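Putative mannose-6-phosphate isomerase YvyI (Bacillus subtilis, PDB 1QWR) probably catalyses the reversible, zinc-dependent isomerisation of D-mannose 6-phosphate to D-fructose 6-phosphate. Local coordinates at residues Val100-Asp104 and Gly116-Cys120. Sequence-based numbering, arbitrary orientation.
With ZN (zinc ion), chain E.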
# COMPACT_ATOMS: atom_id res chain seq x y z
N VAL A 100 -4.45 -7.07 -13.03
CA VAL A 100 -3.02 -7.40 -13.04
C VAL A 100 -2.26 -6.08 -13.20
O VAL A 100 -2.71 -5.17 -13.91
CB VAL A 100 -2.65 -8.34 -14.22
CG1 VAL A 100 -3.16 -7.77 -15.52
CG2 VAL A 100 -1.14 -8.51 -14.30
N HIS A 101 -1.10 -5.97 -12.55
CA HIS A 101 -0.27 -4.77 -12.66
C HIS A 101 0.96 -5.16 -13.44
O HIS A 101 1.52 -6.23 -13.22
CB HIS A 101 0.19 -4.27 -11.28
CG HIS A 101 -0.93 -3.87 -10.38
ND1 HIS A 101 -1.79 -2.83 -10.68
CD2 HIS A 101 -1.32 -4.35 -9.17
CE1 HIS A 101 -2.66 -2.69 -9.70
NE2 HIS A 101 -2.39 -3.59 -8.77
N PRO A 102 1.39 -4.30 -14.38
CA PRO A 102 2.57 -4.62 -15.17
C PRO A 102 3.85 -4.38 -14.37
O PRO A 102 3.84 -3.72 -13.32
CB PRO A 102 2.47 -3.66 -16.34
CG PRO A 102 1.87 -2.43 -15.69
CD PRO A 102 0.77 -3.03 -14.83
N ASP A 103 4.96 -4.93 -14.89
CA ASP A 103 6.25 -4.75 -14.25
C ASP A 103 6.83 -3.45 -14.79
O ASP A 103 6.19 -2.79 -15.62
CB ASP A 103 7.17 -5.96 -14.54
CG ASP A 103 7.63 -6.05 -15.99
OD1 ASP A 103 7.06 -5.38 -16.86
OD2 ASP A 103 8.58 -6.81 -16.26
N ASP A 104 8.01 -3.04 -14.32
CA ASP A 104 8.61 -1.78 -14.76
C ASP A 104 8.81 -1.68 -16.28
O ASP A 104 8.61 -0.62 -16.89
CB ASP A 104 9.97 -1.56 -14.08
CG ASP A 104 9.87 -1.28 -12.60
OD1 ASP A 104 8.75 -0.97 -12.10
OD2 ASP A 104 10.92 -1.34 -11.91
N GLY A 116 6.29 0.08 -12.70
CA GLY A 116 5.45 -1.11 -12.60
C GLY A 116 4.79 -1.06 -11.23
O GLY A 116 5.03 -0.11 -10.48
N LYS A 117 3.98 -2.05 -10.87
CA LYS A 117 3.33 -2.00 -9.56
C LYS A 117 3.35 -3.32 -8.76
O LYS A 117 2.32 -3.98 -8.58
CB LYS A 117 1.88 -1.49 -9.71
CG LYS A 117 1.18 -0.87 -8.47
CD LYS A 117 -0.06 -0.08 -9.01
CE LYS A 117 -0.95 0.57 -7.99
NZ LYS A 117 -1.74 -0.40 -7.24
N THR A 118 4.53 -3.70 -8.32
CA THR A 118 4.65 -4.84 -7.41
C THR A 118 4.11 -4.22 -6.12
O THR A 118 4.32 -3.03 -5.87
CB THR A 118 6.11 -5.25 -7.26
OG1 THR A 118 6.47 -6.02 -8.42
CG2 THR A 118 6.34 -6.10 -5.99
N GLU A 119 3.39 -4.99 -5.30
CA GLU A 119 2.80 -4.45 -4.08
C GLU A 119 2.60 -5.54 -3.04
O GLU A 119 2.91 -6.70 -3.27
CB GLU A 119 1.45 -3.82 -4.42
CG GLU A 119 0.50 -4.86 -5.03
CD GLU A 119 -0.84 -4.29 -5.42
OE1 GLU A 119 -0.94 -3.08 -5.63
OE2 GLU A 119 -1.81 -5.09 -5.53
N CYS A 120 2.10 -5.15 -1.88
CA CYS A 120 1.84 -6.12 -0.83
C CYS A 120 0.70 -5.61 0.06
O CYS A 120 0.40 -4.39 0.11
CB CYS A 120 3.12 -6.40 -0.03
SG CYS A 120 3.67 -4.97 0.95
ZN ZN E . -3.79 -4.24 -6.80
O HOH W 1 -3.04 -1.80 -6.34
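H101, G116 and K117 bury the most surface where the loop following strand 98-100 meets the approach to strand 119-126. The CA-to-CB bond of H101 points toward 116-120. The two ring nitrogens of H101 suit it to a double task: H101 NE2 lies 2.5 Å from ZN, while ND1 is hydrogen-bonded to the carbonyl oxygen of A193, which helps hold the ring's orientation. The long aliphatic part of K117 runs along the imidazole, its CD 3.9 Å from the centroid of the H101 ring in a CH-pi contact over one face. Beyond it, K117 NZ forms a salt bridge with E119 OE1 (3.2 Å, weak as a hydrogen bond), so one lysine both packs against a metal ligand and balances the charge of another. E119 stretches its carboxylate to the metal, OE2 lying 2.5 Å from ZN. At G116 the backbones come so close (G116 CA to P102 O, 3.2 Å) that a CB would clash with the loop; only glycine fits. Hydrogen bonds secure this approach: K117 N donates to P102 O (3.0 Å), and G116 N to D104 OD1 (2.7 Å); aspartate, at the start of helix 104-110, has a side chain short enough to put its carboxylate beside the neighbouring backbone N. D103 is the N-cap of that helix, its OD1 accepting from Y106 N. With H176 and a water completing the observed coordination, H101 and E119 form the zinc site of a cupin-type beta-barrel, the metal centre of type I phosphomannose isomerases.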